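Local coordinates for protein exopolygalacturonase (Yersinia enterocolitica, PDB 2UVF) that hydrolyses the pectin polymer polygalacturonate from chain ends, as a periplasmic family 28 glycoside hydrolase built on a right-handed parallel beta-helix, at residues A467-T472 with I515-Y520. Numbering follows the deposited sequence.
Sequences AKSTST and IPAQFY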
ATOM      1  N   ALA A 467      11.557  -7.939   2.211  1.00 30.16           N
ATOM      2  CA  ALA A 467      11.606  -8.769   1.000  1.00 31.28           C
ATOM      3  C   ALA A 467      11.712 -10.208   1.446  1.00 32.70           C
ATOM      4  O   ALA A 467      12.729 -10.629   2.015  1.00 32.52           O
ATOM      5  CB  ALA A 467      12.784  -8.378   0.055  1.00 30.80           C
ATOM      6  N   LYS A 468      10.632 -10.945   1.215  1.00 34.78           N
ATOM      7  CA  LYS A 468      10.485 -12.327   1.688  1.00 37.09           C
ATOM      8  C   LYS A 468      10.127 -13.254   0.538  1.00 38.03           C
ATOM      9  O   LYS A 468       9.339 -12.891  -0.327  1.00 37.78           O
ATOM     10  CB  LYS A 468       9.430 -12.418   2.810  1.00 37.02           C
ATOM     11  CG  LYS A 468       8.495 -11.202   2.890  1.00 37.76           C
ATOM     12  CD  LYS A 468       7.024 -11.566   3.089  1.00 38.56           C
ATOM     13  CE  LYS A 468       6.554 -11.471   4.524  1.00 38.75           C
ATOM     14  NZ  LYS A 468       5.071 -11.194   4.565  1.00 41.28           N
ATOM     15  N   SER A 469      10.728 -14.442   0.522  1.00 39.84           N
ATOM     16  CA  SER A 469      10.324 -15.501  -0.413  1.00 41.39           C
ATOM     17  C   SER A 469      10.736 -16.854   0.140  1.00 43.08           C
ATOM     18  O   SER A 469      11.251 -16.928   1.261  1.00 43.47           O
ATOM     19  CB  SER A 469      10.938 -15.289  -1.797  1.00 41.22           C
ATOM     20  OG  SER A 469      10.294 -16.090  -2.768  1.00 39.55           O
ATOM     21  N   THR A 470      10.445 -17.917  -0.617  1.00 44.79           N
ATOM     22  CA  THR A 470      11.110 -19.228  -0.450  1.00 46.45           C
ATOM     23  C   THR A 470      11.552 -19.732  -1.824  1.00 47.08           C
ATOM     24  O   THR A 470      11.113 -19.211  -2.853  1.00 47.24           O
ATOM     25  CB  THR A 470      10.254 -20.314   0.309  1.00 46.39           C
ATOM     26  OG1 THR A 470       9.144 -20.743  -0.493  1.00 47.82           O
ATOM     27  CG2 THR A 470       9.741 -19.803   1.663  1.00 47.76           C
ATOM     28  N   SER A 471      12.435 -20.730  -1.833  1.00 48.18           N
ATOM     29  CA  SER A 471      12.931 -21.337  -3.066  1.00 49.23           C
ATOM     30  C   SER A 471      11.840 -22.026  -3.900  1.00 49.66           C
ATOM     31  O   SER A 471      11.916 -22.036  -5.135  1.00 49.95           O
ATOM     32  CB  SER A 471      14.064 -22.324  -2.750  1.00 49.31           C
ATOM     33  OG  SER A 471      14.595 -22.909  -3.928  1.00 50.43           O
ATOM     34  N   THR A 472      10.831 -22.590  -3.229  1.00 50.29           N
ATOM     35  CA  THR A 472       9.699 -23.231  -3.925  1.00 50.57           C
ATOM     36  C   THR A 472       8.762 -22.250  -4.648  1.00 50.05           C
ATOM     37  O   THR A 472       8.153 -22.616  -5.659  1.00 50.62           O
ATOM     38  CB  THR A 472       8.863 -24.172  -3.008  1.00 50.87           C
ATOM     39  OG1 THR A 472       8.437 -23.477  -1.825  1.00 52.06           O
ATOM     40  CG2 THR A 472       9.670 -25.407  -2.617  1.00 51.60           C
ATOM     41  N   ILE A 515      13.055 -23.207 -11.505  1.00 68.89           N
ATOM     42  CA  ILE A 515      14.001 -22.092 -11.319  1.00 67.63           C
ATOM     43  C   ILE A 515      13.668 -21.364  -9.996  1.00 66.49           C
ATOM     44  O   ILE A 515      12.584 -20.769  -9.858  1.00 66.50           O
ATOM     45  CB  ILE A 515      14.001 -21.084 -12.515  1.00 67.76           C
ATOM     46  CG1 ILE A 515      14.344 -21.782 -13.841  1.00 67.66           C
ATOM     47  CG2 ILE A 515      14.952 -19.903 -12.232  1.00 67.83           C
ATOM     48  CD1 ILE A 515      14.374 -20.837 -15.063  1.00 67.65           C
ATOM     49  N   PRO A 516      14.601 -21.411  -9.020  1.00 65.10           N
ATOM     50  CA  PRO A 516      14.331 -20.922  -7.653  1.00 63.83           C
ATOM     51  C   PRO A 516      14.269 -19.383  -7.473  1.00 62.45           C
ATOM     52  O   PRO A 516      14.634 -18.614  -8.379  1.00 62.16           O
ATOM     53  CB  PRO A 516      15.469 -21.538  -6.827  1.00 64.05           C
ATOM     54  CG  PRO A 516      16.589 -21.736  -7.802  1.00 64.57           C
ATOM     55  CD  PRO A 516      15.974 -21.933  -9.169  1.00 64.95           C
ATOM     56  N   ALA A 517      13.799 -18.963  -6.299  1.00 60.69           N
ATOM     57  CA  ALA A 517      13.564 -17.553  -5.991  1.00 59.03           C
ATOM     58  C   ALA A 517      14.859 -16.832  -5.655  1.00 57.63           C
ATOM     59  O   ALA A 517      15.803 -17.437  -5.130  1.00 57.64           O
ATOM     60  CB  ALA A 517      12.552 -17.404  -4.849  1.00 58.81           C
ATOM     61  N   GLN A 518      14.882 -15.534  -5.953  1.00 55.72           N
ATOM     62  CA  GLN A 518      16.069 -14.698  -5.768  1.00 53.80           C
ATOM     63  C   GLN A 518      15.723 -13.210  -5.699  1.00 51.78           C
ATOM     64  O   GLN A 518      14.818 -12.731  -6.384  1.00 51.00           O
ATOM     65  CB  GLN A 518      17.096 -14.961  -6.881  1.00 53.81           C
ATOM     66  CG  GLN A 518      16.550 -14.768  -8.304  1.00 54.88           C
ATOM     67  CD  GLN A 518      17.319 -15.555  -9.375  1.00 54.90           C
ATOM     68  OE1 GLN A 518      18.518 -15.344  -9.579  1.00 55.96           O
ATOM     69  NE2 GLN A 518      16.618 -16.446 -10.073  1.00 55.27           N
ATOM     70  N   PHE A 519      16.461 -12.494  -4.859  1.00 49.83           N
ATOM     71  CA  PHE A 519      16.385 -11.043  -4.787  1.00 48.02           C
ATOM     72  C   PHE A 519      17.693 -10.443  -5.288  1.00 46.69           C
ATOM     73  O   PHE A 519      18.776 -10.851  -4.872  1.00 46.31           O
ATOM     74  CB  PHE A 519      16.096 -10.584  -3.357  1.00 47.65           C
ATOM     75  CG  PHE A 519      14.782 -11.074  -2.813  1.00 47.70           C
ATOM     76  CD1 PHE A 519      13.574 -10.593  -3.327  1.00 47.33           C
ATOM     77  CD2 PHE A 519      14.749 -12.006  -1.776  1.00 46.50           C
ATOM     78  CE1 PHE A 519      12.356 -11.044  -2.833  1.00 46.81           C
ATOM     79  CE2 PHE A 519      13.543 -12.454  -1.264  1.00 46.51           C
ATOM     80  CZ  PHE A 519      12.340 -11.975  -1.795  1.00 47.46           C
ATOM     81  N   TYR A 520      17.582  -9.503  -6.217  1.00 45.53           N
ATOM     82  CA  TYR A 520      18.748  -8.801  -6.734  1.00 44.26           C
ATOM     83  C   TYR A 520      18.415  -7.390  -7.232  1.00 43.73           C
ATOM     84  O   TYR A 520      17.265  -7.089  -7.591  1.00 43.45           O
ATOM     85  CB  TYR A 520      19.502  -9.642  -7.788  1.00 44.65           C
ATOM     86  CG  TYR A 520      18.807  -9.819  -9.112  1.00 44.37           C
ATOM     87  CD1 TYR A 520      18.944  -8.869 -10.122  1.00 44.03           C
ATOM     88  CD2 TYR A 520      18.026 -10.954  -9.368  1.00 44.90           C
ATOM     89  CE1 TYR A 520      18.296  -9.026 -11.349  1.00 44.99           C
ATOM     90  CE2 TYR A 520      17.378 -11.122 -10.595  1.00 44.55           C
ATOM     91  CZ  TYR A 520      17.521 -10.157 -11.575  1.00 44.77           C
ATOM     92  OH  TYR A 520      16.877 -10.310 -12.786  1.00 45.95           O
TER
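Two walls of the parallel beta-helix meet across its interior where strand 467-470 faces the start of strand 518-532, their short axes 8.3 Å apart and running nearly antiparallel at 148°. No hydrogen bond joins the segments; A467 and S469 pair instead with T498 along the solenoid. The ring of F519 carries most of this contact. Its CG stands anti to the carbonyl carbon (chi1 -62°), which carries the ring across to the opposite wall. A467 lies over one face, its CB 4.0 Å from the ring centroid of F519 and 12° off the normal, a CH-pi contact that suits a short methyl centred over the ring. The edge of the ring butts against backbone: F519 CZ lies 3.5 Å from K468 C. S469 adds its CB, 3.6 Å from F519 CZ, approaching obliquely. With OG anti to its own N, S469 turns its hydroxyl toward A517, whose CB is 3.3 Å from S469 OG; that buried hydroxyl is hydrogen-bonded to T444. The A517 methyl also fits against T470 O at 3.1 Å, a tight fit suited to a short side chain. Beyond T470, CB of the solvent-exposed P516 lies 3.3 Å from S471 OG, which is anti to its own N and also makes a weak hydrogen bond to D503. K468 points its side chain the other way, to the bound galacturonate. The chemistry is thus two-sided: methyls, one aromatic ring and two serine hydroxyls with partners elsewhere back a strand whose outer face presents a substrate-binding lysine, probably cationic.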